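Local coordinates for CG14216 (Drosophila melanogaster, PDB 3OMX), which probably removes phosphate from phosphoserine and phosphothreonine in the C-terminal domain of RNA polymerase II and so takes part in RNA processing and termination, at residues R30-G35 and E92-T97; P129-N134 and I183-L188. All coordinates share one frame; numbering follows the deposited sequence.

In the fold
The two contacts sit at opposite margins of one mixed, largely parallel sheet, their centres about 16 Å apart. Interaction 1 lays the loop 92-97 along strand 28-33, one outermost strand, close to the middle of the chain and near the bound vanadate. Interaction 2 pairs strand 129-134 with the other outermost strand, 184-189, farther out. Neither is wholly buried or wholly surface. Their chemistry differs accordingly: a single backbone bridge leaves interaction 1 to lean on ring packing, a hydroxyl pair and charged chains, whereas interaction 2 is regular antiparallel pairing with aliphatic and histidine side chains. Helix 109-120 packs against residues of both.

Interaction 1: residues R30-G35 and E92-T97; sequences RSYGTG and ERFQDT
Gly33 O is gripped by two neighbouring groups of the loop 92-97: Phe94 N donates a short, nearly straight hydrogen bond (2.7 Å, 165°), and Arg93 CA adds a longer, weaker C-H...O contact to the same oxygen. With a weak return bond from Gly33 N to Glu92 O, this makes a single beta bridge between Gly33 and Arg93, so the loop borders strand 28-33 at the margin of the sheet, in a fold resembling low-molecular-weight protein tyrosine phosphatases. Gly33 takes part through its backbone alone. Just beyond, Phe94 and Gln95 make a short 3-10 turn.

Tyr32 gives up more surface to the other segment than any other residue here. CG anti to the carbonyl carbon (chi1 -54°) carries its ring over to Glu92 CB, Phe94 and Thr97. Phe94 turns an edge toward the Tyr32 face in an offset edge-to-face pair, centroids 5.9 Å apart and planes at 79°, while Tyr32 CB rests 3.5 Å from Phe94 CB. Glu92 CB meets Tyr32 CD2 at 3.6 Å, and Thr97 CG2 lies over one ring face near its rim. The phenol suits this mixed site because its end is polar: Thr97 OG1 donates to Tyr32 OH at 3.1 Å and also bonds Glu99 N.

Ser31 N reaches Glu92 OE1 through a water, and Lys88 joins the two by pairing with that carboxylate and bonding Ser31 O. Toward the vanadate pocket, Ser31 OG bonds Asn11. Farther along, Arg93 NH1 bonds Gly35 O at 3.2 Å, the oxygen near the guanidinium plane but the nitrogen well above the carbonyl plane.

Interaction 2: residues P129-N134 and I183-L188; sequences PVHVLN and ILHSVL
Strands 129-134 and 184-188 run antiparallel, their axes 4.7 Å apart at closest and inclined at 161°. Val130 with Leu188 and Val132 with Ser186 are hydrogen-bonded pairs, each joined by two backbone bonds; those of the second are Val132 N to Ser186 O at 2.8 Å and Ser186 N to Val132 O at 2.9 Å. Between and beyond them, His131 with Val187 and Leu133 with His185 are non-hydrogen-bonded pairs, where C-H...O contacts such as His185 CA to Val132 O (3.3 Å) line the seam.

Side chains alternate between the two faces. On one, beta-branched Val130 sends CG1 to within 3.8 Å of Leu188 CB, and Val132 CG2 meets Leu188 CD2 at 4.2 Å, so Leu188 serves both valines. On the other, His185 has CG anti to the backbone N (chi1 170°), a turn that carries the side chain alongside Leu133, toward His131. Leu133 CD2 lies 3.8 Å from His185 CB; the two imidazoles are neighbours, but their detailed contact is doubtful in the model. Val187 CG1 comes up to the edge of the His131 ring at CD2 (3.7 Å). An alanine in place of His185 would probably leave Leu133 CD2 without the side chain it lies along and open a gap on that face.

The histidine face looks to helix 164-179, where His131 touches Leu164 and His185 touches Asp169. The opposite face packs on helix 109-120, with Ser186 OG bonded to Tyr112 OH, while strand 103-106 flanks strand 129-134 in parallel and leaves 184-189 as the outermost strand.

Interaction 1: residues R30-G35 and E92-T97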
ATOM      1  N   ARG A  30      -1.179   7.456  -3.568  1.00 45.21           N
ATOM      2  CA  ARG A  30      -0.241   7.672  -2.456  1.00 43.57           C
ATOM      3  C   ARG A  30      -0.202   6.299  -1.812  1.00 48.46           C
ATOM      4  O   ARG A  30      -1.070   5.428  -2.044  1.00 39.48           O
ATOM      5  CB  ARG A  30      -0.754   8.799  -1.460  1.00 47.12           C
ATOM      6  CG  ARG A  30      -1.197  10.055  -2.236  1.00 50.21           C
ATOM      7  CD  ARG A  30      -1.718  11.435  -1.502  1.00 54.90           C
ATOM      8  NE  ARG A  30      -0.500  11.930  -0.963  1.00 66.58           N
ATOM      9  CZ  ARG A  30       0.120  13.073  -1.249  1.00 58.15           C
ATOM     10  NH1 ARG A  30      -0.422  13.998  -2.011  1.00 63.41           N
ATOM     11  NH2 ARG A  30       1.253  13.270  -0.654  1.00 55.08           N
ATOM     12  N   SER A  31       0.851   6.072  -1.055  1.00 45.54           N
ATOM     13  CA  SER A  31       0.971   4.839  -0.474  1.00 40.79           C
ATOM     14  C   SER A  31       1.382   5.032   1.021  1.00 45.15           C
ATOM     15  O   SER A  31       1.952   6.036   1.302  1.00 42.08           O
ATOM     16  CB  SER A  31       1.954   4.048  -1.285  1.00 39.41           C
ATOM     17  OG  SER A  31       3.228   4.568  -1.085  1.00 40.24           O
ATOM     18  N   TYR A  32       1.093   4.032   1.942  1.00 43.36           N
ATOM     19  CA  TYR A  32       1.307   4.058   3.409  1.00 42.09           C
ATOM     20  C   TYR A  32       1.533   2.649   4.016  1.00 44.53           C
ATOM     21  O   TYR A  32       1.394   1.675   3.320  1.00 40.59           O
ATOM     22  CB  TYR A  32       0.132   4.693   4.162  1.00 41.20           C
ATOM     23  CG  TYR A  32      -0.243   6.069   3.678  1.00 42.06           C
ATOM     24  CD1 TYR A  32      -1.174   6.204   2.692  1.00 40.86           C
ATOM     25  CD2 TYR A  32       0.341   7.256   4.248  1.00 46.23           C
ATOM     26  CE1 TYR A  32      -1.490   7.479   2.173  1.00 47.42           C
ATOM     27  CE2 TYR A  32       0.031   8.500   3.788  1.00 42.46           C
ATOM     28  CZ  TYR A  32      -0.865   8.612   2.715  1.00 44.40           C
ATOM     29  OH  TYR A  32      -1.276   9.771   2.181  1.00 51.55           O
ATOM     30  N   GLY A  33       1.887   2.645   5.307  1.00 41.16           N
ATOM     31  CA  GLY A  33       2.299   1.540   6.146  1.00 39.80           C
ATOM     32  C   GLY A  33       1.388   1.718   7.338  1.00 44.52           C
ATOM     33  O   GLY A  33       0.907   2.852   7.671  1.00 45.25           O
ATOM     34  N   THR A  34       0.978   0.589   7.890  1.00 45.27           N
ATOM     35  CA  THR A  34       0.116   0.612   9.044  1.00 44.14           C
ATOM     36  C   THR A  34       0.914   0.090  10.238  1.00 40.75           C
ATOM     37  O   THR A  34       0.425   0.048  11.329  1.00 47.51           O
ATOM     38  CB  THR A  34      -1.137  -0.288   8.910  1.00 44.22           C
ATOM     39  OG1 THR A  34      -0.804  -1.683   8.511  1.00 45.11           O
ATOM     40  CG2 THR A  34      -2.318   0.358   8.323  1.00 36.04           C
ATOM     41  N   GLY A  35       2.096  -0.351  10.066  1.00 38.95           N
ATOM     42  CA  GLY A  35       2.859  -0.794  11.248  1.00 48.30           C
ATOM     43  C   GLY A  35       3.213   0.398  12.179  1.00 54.60           C
ATOM     44  O   GLY A  35       2.875   1.587  11.920  1.00 51.28           O
ATOM     45  N   GLU A  92       5.655   6.609   4.717  1.00 43.63           N
ATOM     46  CA  GLU A  92       4.633   7.299   5.457  1.00 42.95           C
ATOM     47  C   GLU A  92       3.609   6.402   6.183  1.00 49.58           C
ATOM     48  O   GLU A  92       3.232   5.310   5.713  1.00 50.24           O
ATOM     49  CB  GLU A  92       3.857   8.139   4.466  1.00 43.34           C
ATOM     50  CG  GLU A  92       4.584   9.292   3.795  1.00 44.09           C
ATOM     51  CD  GLU A  92       3.686   9.869   2.710  1.00 58.79           C
ATOM     52  OE1 GLU A  92       3.460   9.233   1.547  1.00 56.73           O
ATOM     53  OE2 GLU A  92       3.092  10.931   3.073  1.00 65.89           O
ATOM     54  N   ARG A  93       3.037   6.885   7.270  1.00 49.76           N
ATOM     55  CA  ARG A  93       2.298   5.998   8.073  1.00 46.67           C
ATOM     56  C   ARG A  93       0.840   6.373   8.066  1.00 49.53           C
ATOM     57  O   ARG A  93       0.504   7.511   8.279  1.00 48.24           O
ATOM     58  CB  ARG A  93       2.898   5.851   9.436  1.00 50.06           C
ATOM     59  CG  ARG A  93       1.971   5.239  10.404  1.00 52.87           C
ATOM     60  CD  ARG A  93       2.656   4.585  11.733  1.00 56.08           C
ATOM     61  NE  ARG A  93       1.693   5.108  12.651  1.00 61.69           N
ATOM     62  CZ  ARG A  93       0.960   4.511  13.571  1.00 57.59           C
ATOM     63  NH1 ARG A  93       1.117   3.277  13.925  1.00 58.61           N
ATOM     64  NH2 ARG A  93       0.027   5.258  14.135  1.00 60.09           N
ATOM     65  N   PHE A  94      -0.018   5.367   7.810  1.00 45.32           N
ATOM     66  CA  PHE A  94      -1.351   5.636   7.381  1.00 44.49           C
ATOM     67  C   PHE A  94      -2.142   6.276   8.504  1.00 46.38           C
ATOM     68  O   PHE A  94      -3.027   7.089   8.279  1.00 46.03           O
ATOM     69  CB  PHE A  94      -2.051   4.329   6.891  1.00 42.50           C
ATOM     70  CG  PHE A  94      -3.471   4.544   6.657  1.00 39.19           C
ATOM     71  CD1 PHE A  94      -3.885   5.177   5.519  1.00 36.91           C
ATOM     72  CD2 PHE A  94      -4.391   4.299   7.658  1.00 43.01           C
ATOM     73  CE1 PHE A  94      -5.178   5.496   5.300  1.00 40.65           C
ATOM     74  CE2 PHE A  94      -5.728   4.692   7.502  1.00 42.98           C
ATOM     75  CZ  PHE A  94      -6.145   5.282   6.283  1.00 41.14           C
ATOM     76  N   GLN A  95      -1.905   5.832   9.720  1.00 46.74           N
ATOM     77  CA  GLN A  95      -2.669   6.375  10.806  1.00 55.38           C
ATOM     78  C   GLN A  95      -2.316   7.850  11.117  1.00 56.41           C
ATOM     79  O   GLN A  95      -3.118   8.540  11.735  1.00 59.07           O
ATOM     80  CB  GLN A  95      -2.627   5.467  12.098  1.00 59.05           C
ATOM     81  CG  GLN A  95      -3.073   4.014  11.828  1.00 56.32           C
ATOM     82  CD  GLN A  95      -1.924   3.119  11.362  1.00 47.14           C
ATOM     83  OE1 GLN A  95      -1.775   2.041  11.885  1.00 52.07           O
ATOM     84  NE2 GLN A  95      -1.113   3.562  10.392  1.00 46.90           N
ATOM     85  N   ASP A  96      -1.194   8.350  10.620  1.00 53.52           N
ATOM     86  CA  ASP A  96      -0.944   9.824  10.669  1.00 55.75           C
ATOM     87  C   ASP A  96      -1.185  10.666   9.413  1.00 58.26           C
ATOM     88  O   ASP A  96      -0.730  11.789   9.348  1.00 64.60           O
ATOM     89  CB  ASP A  96       0.466  10.001  11.148  1.00 51.80           C
ATOM     90  CG  ASP A  96       0.740   9.089  12.429  1.00 63.29           C
ATOM     91  OD1 ASP A  96      -0.158   9.038  13.352  1.00 68.82           O
ATOM     92  OD2 ASP A  96       1.825   8.483  12.593  1.00 60.01           O
ATOM     93  N   THR A  97      -1.822  10.166   8.365  1.00 55.99           N
ATOM     94  CA  THR A  97      -1.995  11.048   7.238  1.00 47.85           C
ATOM     95  C   THR A  97      -3.313  11.744   7.480  1.00 53.37           C
ATOM     96  O   THR A  97      -4.158  11.234   8.207  1.00 57.15           O
ATOM     97  CB  THR A  97      -2.081  10.309   5.888  1.00 50.83           C
ATOM     98  OG1 THR A  97      -2.083  11.280   4.799  1.00 51.63           O
ATOM     99  CG2 THR A  97      -3.399   9.401   5.769  1.00 43.26           C
TER
HETATM  100  O   HOH W   1       2.528   8.612  -0.660  1.00 49.15           O

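Interaction 2: residues P129-N134 and I183-L188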
ATOM      1  N   PRO A 129     -17.903   9.268   1.827  1.00 62.33           N
ATOM      2  CA  PRO A 129     -17.666   7.820   1.803  1.00 61.20           C
ATOM      3  C   PRO A 129     -16.318   7.600   1.227  1.00 58.04           C
ATOM      4  O   PRO A 129     -16.054   8.208   0.179  1.00 55.11           O
ATOM      5  CB  PRO A 129     -18.725   7.315   0.795  1.00 61.29           C
ATOM      6  CG  PRO A 129     -19.753   8.471   0.699  1.00 64.95           C
ATOM      7  CD  PRO A 129     -18.838   9.677   0.764  1.00 65.39           C
ATOM      8  N   VAL A 130     -15.472   6.837   1.929  1.00 54.18           N
ATOM      9  CA  VAL A 130     -14.282   6.276   1.318  1.00 49.04           C
ATOM     10  C   VAL A 130     -14.420   4.717   1.275  1.00 52.48           C
ATOM     11  O   VAL A 130     -14.868   4.128   2.296  1.00 51.81           O
ATOM     12  CB  VAL A 130     -13.016   6.675   2.088  1.00 49.16           C
ATOM     13  CG1 VAL A 130     -13.183   6.435   3.554  1.00 50.45           C
ATOM     14  CG2 VAL A 130     -11.880   5.857   1.608  1.00 47.36           C
ATOM     15  N   HIS A 131     -14.053   4.044   0.147  1.00 49.40           N
ATOM     16  CA  HIS A 131     -14.169   2.558   0.095  1.00 46.52           C
ATOM     17  C   HIS A 131     -12.858   1.864   0.419  1.00 42.37           C
ATOM     18  O   HIS A 131     -11.855   2.154  -0.234  1.00 46.04           O
ATOM     19  CB  HIS A 131     -14.579   2.201  -1.277  1.00 44.08           C
ATOM     20  CG  HIS A 131     -15.969   2.586  -1.539  1.00 46.63           C
ATOM     21  ND1 HIS A 131     -16.320   3.631  -2.394  1.00 48.48           N
ATOM     22  CD2 HIS A 131     -17.106   2.141  -0.989  1.00 45.46           C
ATOM     23  CE1 HIS A 131     -17.624   3.755  -2.391  1.00 48.18           C
ATOM     24  NE2 HIS A 131     -18.116   2.885  -1.522  1.00 51.02           N
ATOM     25  N   VAL A 132     -12.815   0.983   1.408  1.00 45.67           N
ATOM     26  CA  VAL A 132     -11.551   0.251   1.748  1.00 43.79           C
ATOM     27  C   VAL A 132     -11.715  -1.167   1.158  1.00 44.80           C
ATOM     28  O   VAL A 132     -12.719  -1.782   1.413  1.00 42.65           O
ATOM     29  CB  VAL A 132     -11.303   0.186   3.295  1.00 45.68           C
ATOM     30  CG1 VAL A 132     -10.038  -0.469   3.627  1.00 40.13           C
ATOM     31  CG2 VAL A 132     -11.150   1.599   3.886  1.00 44.66           C
ATOM     32  N   LEU A 133     -10.748  -1.606   0.363  1.00 39.52           N
ATOM     33  CA  LEU A 133     -10.715  -2.849  -0.339  1.00 40.79           C
ATOM     34  C   LEU A 133      -9.475  -3.600   0.032  1.00 40.85           C
ATOM     35  O   LEU A 133      -8.416  -3.028   0.054  1.00 43.83           O
ATOM     36  CB  LEU A 133     -10.656  -2.672  -1.902  1.00 38.65           C
ATOM     37  CG  LEU A 133     -11.845  -1.872  -2.398  1.00 43.22           C
ATOM     38  CD1 LEU A 133     -11.785  -1.446  -3.841  1.00 40.76           C
ATOM     39  CD2 LEU A 133     -13.217  -2.459  -2.055  1.00 41.93           C
ATOM     40  N   ASN A 134      -9.589  -4.899   0.330  1.00 39.40           N
ATOM     41  CA  ASN A 134      -8.407  -5.686   0.525  1.00 37.60           C
ATOM     42  C   ASN A 134      -8.197  -6.595  -0.688  1.00 41.53           C
ATOM     43  O   ASN A 134      -9.062  -7.378  -1.085  1.00 38.28           O
ATOM     44  CB  ASN A 134      -8.583  -6.563   1.775  1.00 43.19           C
ATOM     45  CG  ASN A 134      -7.321  -7.310   2.149  1.00 42.85           C
ATOM     46  OD1 ASN A 134      -6.366  -6.687   2.591  1.00 42.46           O
ATOM     47  ND2 ASN A 134      -7.273  -8.648   1.909  1.00 43.99           N
ATOM     48  N   ILE A 183     -12.367 -10.051  -2.502  1.00 44.87           N
ATOM     49  CA  ILE A 183     -12.046  -8.621  -2.199  1.00 44.18           C
ATOM     50  C   ILE A 183     -12.831  -8.195  -0.964  1.00 42.90           C
ATOM     51  O   ILE A 183     -14.013  -8.128  -1.056  1.00 41.99           O
ATOM     52  CB  ILE A 183     -12.426  -7.715  -3.282  1.00 44.83           C
ATOM     53  CG1 ILE A 183     -11.804  -8.119  -4.645  1.00 46.92           C
ATOM     54  CG2 ILE A 183     -11.950  -6.296  -2.947  1.00 42.52           C
ATOM     55  CD1 ILE A 183     -10.212  -8.230  -4.605  1.00 44.31           C
ATOM     56  N   LEU A 184     -12.249  -8.086   0.229  1.00 41.40           N
ATOM     57  CA  LEU A 184     -13.036  -7.480   1.306  1.00 38.24           C
ATOM     58  C   LEU A 184     -13.377  -6.016   1.068  1.00 42.14           C
ATOM     59  O   LEU A 184     -12.570  -5.295   0.431  1.00 44.20           O
ATOM     60  CB  LEU A 184     -12.313  -7.617   2.640  1.00 41.01           C
ATOM     61  CG  LEU A 184     -11.945  -9.012   3.123  1.00 46.12           C
ATOM     62  CD1 LEU A 184     -11.076  -8.882   4.392  1.00 45.63           C
ATOM     63  CD2 LEU A 184     -13.139  -9.952   3.265  1.00 41.71           C
ATOM     64  N   HIS A 185     -14.545  -5.556   1.540  1.00 44.00           N
ATOM     65  CA  HIS A 185     -14.999  -4.214   1.273  1.00 41.37           C
ATOM     66  C   HIS A 185     -15.672  -3.620   2.488  1.00 50.35           C
ATOM     67  O   HIS A 185     -16.689  -4.131   3.012  1.00 47.14           O
ATOM     68  CB  HIS A 185     -15.871  -4.200   0.038  1.00 44.45           C
ATOM     69  CG  HIS A 185     -16.620  -2.926  -0.256  1.00 47.42           C
ATOM     70  ND1 HIS A 185     -16.062  -1.645  -0.189  1.00 50.33           N
ATOM     71  CD2 HIS A 185     -17.869  -2.753  -0.748  1.00 48.63           C
ATOM     72  CE1 HIS A 185     -16.938  -0.760  -0.598  1.00 46.45           C
ATOM     73  NE2 HIS A 185     -18.049  -1.407  -0.933  1.00 52.99           N
ATOM     74  N   SER A 186     -15.106  -2.473   2.910  1.00 47.68           N
ATOM     75  CA  SER A 186     -15.764  -1.611   3.866  1.00 50.87           C
ATOM     76  C   SER A 186     -16.086  -0.216   3.350  1.00 51.30           C
ATOM     77  O   SER A 186     -15.259   0.441   2.664  1.00 46.58           O
ATOM     78  CB  SER A 186     -14.882  -1.497   5.111  1.00 46.07           C
ATOM     79  OG  SER A 186     -14.944  -2.752   5.725  1.00 49.62           O
ATOM     80  N   VAL A 187     -17.258   0.287   3.745  1.00 55.53           N
ATOM     81  CA  VAL A 187     -17.478   1.710   3.552  1.00 52.36           C
ATOM     82  C   VAL A 187     -17.363   2.470   4.872  1.00 56.53           C
ATOM     83  O   VAL A 187     -18.072   2.208   5.817  1.00 54.50           O
ATOM     84  CB  VAL A 187     -18.724   2.112   2.799  1.00 58.30           C
ATOM     85  CG1 VAL A 187     -19.230   1.045   1.844  1.00 50.57           C
ATOM     86  CG2 VAL A 187     -19.727   2.492   3.738  1.00 63.68           C
ATOM     87  N   LEU A 188     -16.364   3.344   4.915  1.00 58.15           N
ATOM     88  CA  LEU A 188     -16.053   4.264   5.992  1.00 55.22           C
ATOM     89  C   LEU A 188     -16.392   5.729   5.564  1.00 57.72           C
ATOM     90  O   LEU A 188     -16.650   6.028   4.344  1.00 53.29           O
ATOM     91  CB  LEU A 188     -14.582   4.193   6.245  1.00 51.65           C
ATOM     92  CG  LEU A 188     -14.069   3.098   7.172  1.00 58.37           C
ATOM     93  CD1 LEU A 188     -14.745   3.169   8.530  1.00 59.08           C
ATOM     94  CD2 LEU A 188     -14.330   1.805   6.632  1.00 55.56           C
TER